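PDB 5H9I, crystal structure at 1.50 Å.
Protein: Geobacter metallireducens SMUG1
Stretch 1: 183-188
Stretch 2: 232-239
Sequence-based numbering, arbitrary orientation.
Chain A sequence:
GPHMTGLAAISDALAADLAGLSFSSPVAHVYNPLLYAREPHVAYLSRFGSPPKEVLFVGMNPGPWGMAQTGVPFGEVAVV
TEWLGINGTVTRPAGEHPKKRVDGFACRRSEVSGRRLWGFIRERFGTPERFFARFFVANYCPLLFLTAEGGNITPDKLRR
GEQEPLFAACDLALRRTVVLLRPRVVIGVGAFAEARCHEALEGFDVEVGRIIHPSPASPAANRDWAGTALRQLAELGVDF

Stretch 1 (183-188) PRVVIG
Stretch 2, residues 232-239: QLAELGVD

What fills the centre of this contact? Ile187, on the strand, packs against three residues of the second stretch. The CA-to-CB bond of Ile187 points toward the second stretch; chi1 m (-57°) and chi2 t (177°) place CD1 against Leu233 and Val238. There CD1 of Ile187 lies 3.3 Å from CD2 of Leu233, a tight apolar approach, and 4.2 Å from CG2 of Val238; CG1 of Ile187 stands 4.0 Å from CD2 of Leu236. Leu233 (chi1 -66°, m; chi2 160°, t) sends its CA-to-CB bond sideways, yet the end of its side chain comes nearer the strand. The CA-to-CB bond of Leu236 points toward the strand, with chi1 at -90° (m) and chi2 at 51° (p). Ile187, Leu233 and Val238 are buried in the structure, and Leu236 is partly exposed; their apolar contact suits this largely buried setting.

How does the strand present these side chains? Residues 185 to 188 are extended, with phi/psi of -138/136 at Val185, -116/128 at Val186, -121/117 at Ile187 and -73/135 at Gly188. The alternation of a strand turns Val185 and Ile187 toward the second stretch and Val186 (chi1 175°, t) away from it. Val185, with chi1 t at -172°, places CG1 4.2 Å from CG2 of Val238, whose own chi1 is t at 176°. The methyl carbon CG2 of Val238 is therefore shared by two strand residues. In the register, the CA atoms of Val185 and Val238 are 8.1 Å apart, those of Ile187 and Leu233 8.9 Å, so that moving forward along the strand leads back along the second stretch. No backbone hydrogen bond joins the stretches; side chains fill the gap.

What shapes the backbone that carries Leu233, Leu236 and Val238? Residues 232 to 235 are helical, with phi/psi of -62/-44 at Gln232, -59/-42 at Leu233, -62/-40 at Ala234 and -65/-27 at Glu235, and Leu236 follows at -79/-10. Leu236 N bonds to Gln232 O at 3.1 Å. A Schellman motif then closes the turn: Gly237 N bonds to Ala234 O at 3.0 Å, and Val238 N to Leu233 O at 2.9 Å. Gly237 has left helical angles for 85/19, where a CB would be jammed against the carbonyl oxygen of Leu236, so glycine suits the position. Beyond it the chain extends, with Val238 at -107/121 and Asp239 at -75/117.

Where does the contact become polar? At the exposed edge, Arg184 precedes the strand after Pro183 (phi/psi -73/157, C-gamma endo pucker). Its backbone is at -80/-33, and chi1 t (176°), chi2 t (-175°), chi3 p (67°) and chi4 83° carry the guanidinium to the turn. Arg184 NH2 donates a hydrogen bond to Gly237 O at 3.3 Å, with an N-H...O angle of 147°. The oxygen lies at the edge of the guanidinium, near its plane, where N-H groups point. This fairly long bond pairs a cationic group with a carbonyl, while Arg184 NH2 also comes within 4.2 Å of Val238 CA.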

ATOM      1  N   PRO A 183      13.913   8.923  -0.342  1.00 13.08           N
ATOM      2  CA  PRO A 183      13.122   9.994  -0.853  1.00 13.39           C
ATOM      3  C   PRO A 183      13.333  11.312  -0.088  1.00 17.09           C
ATOM      4  O   PRO A 183      13.724  11.242   1.087  1.00 18.26           O
ATOM      5  CB  PRO A 183      11.670   9.510  -0.562  1.00 15.38           C
ATOM      6  CG  PRO A 183      11.865   8.607   0.644  1.00 15.00           C
ATOM      7  CD  PRO A 183      13.183   7.913   0.466  1.00 14.54           C
ATOM      8  N   ARG A 184      13.044  12.420  -0.732  1.00 13.75           N
ATOM      9  CA  ARG A 184      12.979  13.721  -0.124  1.00 14.12           C
ATOM     10  C   ARG A 184      11.636  13.936   0.612  1.00 17.57           C
ATOM     11  O   ARG A 184      11.627  14.602   1.559  1.00 16.77           O
ATOM     12  CB  ARG A 184      13.209  14.756  -1.241  1.00 19.37           C
ATOM     13  CG  ARG A 184      13.100  16.225  -0.931  1.00 38.72           C
ATOM     14  CD  ARG A 184      13.248  17.108  -2.186  1.00 39.60           C
ATOM     15  NE  ARG A 184      12.164  17.012  -3.179  1.00 37.48           N
ATOM     16  CZ  ARG A 184      11.005  17.662  -3.145  1.00 39.87           C
ATOM     17  NH1 ARG A 184      10.692  18.487  -2.149  1.00 41.55           N
ATOM     18  NH2 ARG A 184      10.147  17.474  -4.102  1.00 35.88           N
ATOM     19  N   VAL A 185      10.543  13.348   0.119  1.00 14.09           N
ATOM     20  CA  VAL A 185       9.226  13.569   0.635  1.00 14.03           C
ATOM     21  C   VAL A 185       8.471  12.229   0.707  1.00 14.91           C
ATOM     22  O   VAL A 185       8.618  11.448  -0.248  1.00 14.13           O
ATOM     23  CB  VAL A 185       8.423  14.538  -0.255  1.00 15.32           C
ATOM     24  CG1 VAL A 185       7.135  14.927   0.363  1.00 17.54           C
ATOM     25  CG2 VAL A 185       9.227  15.763  -0.593  1.00 20.90           C
ATOM     26  N   VAL A 186       7.790  12.023   1.806  1.00 14.01           N
ATOM     27  CA  VAL A 186       6.922  10.860   2.005  1.00 10.79           C
ATOM     28  C   VAL A 186       5.543  11.372   2.136  1.00 14.37           C
ATOM     29  O   VAL A 186       5.277  12.265   2.988  1.00 13.68           O
ATOM     30  CB  VAL A 186       7.368  10.046   3.178  1.00 12.77           C
ATOM     31  CG1 VAL A 186       6.457   8.922   3.504  1.00 14.56           C
ATOM     32  CG2 VAL A 186       8.834   9.543   2.976  1.00 13.85           C
ATOM     33  N   ILE A 187       4.593  10.853   1.383  1.00 13.35           N
ATOM     34  CA  ILE A 187       3.255  11.395   1.325  1.00 11.29           C
ATOM     35  C   ILE A 187       2.299  10.294   1.763  1.00 12.38           C
ATOM     36  O   ILE A 187       2.166   9.289   1.017  1.00 12.21           O
ATOM     37  CB  ILE A 187       2.898  11.852  -0.112  1.00 12.15           C
ATOM     38  CG1 ILE A 187       3.908  12.871  -0.634  1.00 15.92           C
ATOM     39  CG2 ILE A 187       1.451  12.319  -0.192  1.00 13.61           C
ATOM     40  CD1 ILE A 187       3.778  13.372  -2.002  1.00 19.59           C
ATOM     41  N   GLY A 188       1.582  10.505   2.856  1.00 13.91           N
ATOM     42  CA  GLY A 188       0.511   9.634   3.228  1.00 12.44           C
ATOM     43  C   GLY A 188      -0.694   9.827   2.316  1.00 13.58           C
ATOM     44  O   GLY A 188      -1.116  10.979   2.102  1.00 15.46           O
ATOM     45  N   GLN A 232      -2.591  19.740  -3.515  1.00 15.95           N
ATOM     46  CA  GLN A 232      -1.908  19.404  -2.378  1.00 16.83           C
ATOM     47  C   GLN A 232      -0.455  19.140  -2.626  1.00 15.70           C
ATOM     48  O   GLN A 232       0.445  19.486  -1.895  1.00 21.55           O
ATOM     49  CB  GLN A 232      -2.524  18.199  -1.655  1.00 19.98           C
ATOM     50  CG  GLN A 232      -3.923  18.561  -1.116  1.00 17.78           C
ATOM     51  CD  GLN A 232      -4.630  17.341  -0.570  1.00 22.14           C
ATOM     52  OE1 GLN A 232      -4.730  16.367  -1.256  1.00 17.46           O
ATOM     53  NE2 GLN A 232      -5.032  17.328   0.701  1.00 29.30           N
ATOM     54  N   LEU A 233      -0.182  18.379  -3.707  1.00 14.66           N
ATOM     55  CA  LEU A 233       1.211  18.194  -4.075  1.00 13.72           C
ATOM     56  C   LEU A 233       2.000  19.436  -4.375  1.00 17.25           C
ATOM     57  O   LEU A 233       3.133  19.525  -4.016  1.00 22.71           O
ATOM     58  CB  LEU A 233       1.280  17.204  -5.257  1.00 12.79           C
ATOM     59  CG  LEU A 233       0.831  15.725  -4.957  1.00 15.82           C
ATOM     60  CD1 LEU A 233       0.477  14.989  -6.237  1.00 20.78           C
ATOM     61  CD2 LEU A 233       1.812  14.991  -4.068  1.00 23.09           C
ATOM     62  N   ALA A 234       1.384  20.340  -5.085  1.00 18.54           N
ATOM     63  CA  ALA A 234       2.023  21.594  -5.382  1.00 23.68           C
ATOM     64  C   ALA A 234       2.322  22.369  -4.118  1.00 28.80           C
ATOM     65  O   ALA A 234       3.417  22.923  -3.974  1.00 25.17           O
ATOM     66  CB  ALA A 234       1.113  22.367  -6.320  1.00 21.48           C
ATOM     67  N   GLU A 235       1.400  22.348  -3.168  1.00 24.92           N
ATOM     68  CA  GLU A 235       1.633  23.004  -1.870  1.00 34.00           C
ATOM     69  C   GLU A 235       2.730  22.376  -1.081  1.00 29.73           C
ATOM     70  O   GLU A 235       3.437  23.070  -0.404  1.00 42.83           O
ATOM     71  CB  GLU A 235       0.405  22.970  -0.963  1.00 36.12           C
ATOM     72  CG  GLU A 235      -0.790  23.632  -1.457  1.00 42.21           C
ATOM     73  CD  GLU A 235      -1.996  23.262  -0.583  1.00 51.19           C
ATOM     74  OE1 GLU A 235      -1.829  22.610   0.494  1.00 46.22           O
ATOM     75  OE2 GLU A 235      -3.115  23.592  -1.021  1.00 53.16           O
ATOM     76  N   LEU A 236       3.011  21.081  -1.258  1.00 26.84           N
ATOM     77  CA  LEU A 236       4.110  20.371  -0.737  1.00 25.42           C
ATOM     78  C   LEU A 236       5.447  20.551  -1.484  1.00 28.63           C
ATOM     79  O   LEU A 236       6.467  19.971  -1.106  1.00 38.61           O
ATOM     80  CB  LEU A 236       3.858  18.834  -0.680  1.00 34.17           C
ATOM     81  CG  LEU A 236       3.232  18.128   0.528  1.00 41.72           C
ATOM     82  CD1 LEU A 236       1.956  18.831   0.897  1.00 50.76           C
ATOM     83  CD2 LEU A 236       2.896  16.698   0.174  1.00 38.27           C
ATOM     84  N   GLY A 237       5.423  21.174  -2.660  1.00 25.61           N
ATOM     85  CA  GLY A 237       6.669  21.237  -3.457  1.00 22.53           C
ATOM     86  C   GLY A 237       6.971  20.080  -4.333  1.00 21.68           C
ATOM     87  O   GLY A 237       8.054  19.898  -4.739  1.00 24.60           O
ATOM     88  N   VAL A 238       5.949  19.282  -4.629  1.00 21.64           N
ATOM     89  CA  VAL A 238       6.143  18.064  -5.379  1.00 21.72           C
ATOM     90  C   VAL A 238       5.629  18.174  -6.803  1.00 17.20           C
ATOM     91  O   VAL A 238       4.510  18.394  -7.002  1.00 23.08           O
ATOM     92  CB  VAL A 238       5.465  16.853  -4.699  1.00 21.61           C
ATOM     93  CG1 VAL A 238       5.597  15.613  -5.557  1.00 22.38           C
ATOM     94  CG2 VAL A 238       6.036  16.611  -3.320  1.00 27.46           C
ATOM     95  N   ASP A 239       6.514  17.970  -7.738  1.00 18.39           N
ATOM     96  CA  ASP A 239       6.256  18.010  -9.202  1.00 23.28           C
ATOM     97  C   ASP A 239       5.530  16.791  -9.715  1.00 24.20           C
ATOM     98  O   ASP A 239       6.097  15.759  -9.663  1.00 29.94           O
ATOM     99  CB  ASP A 239       7.576  18.087  -9.943  1.00 27.84           C
TER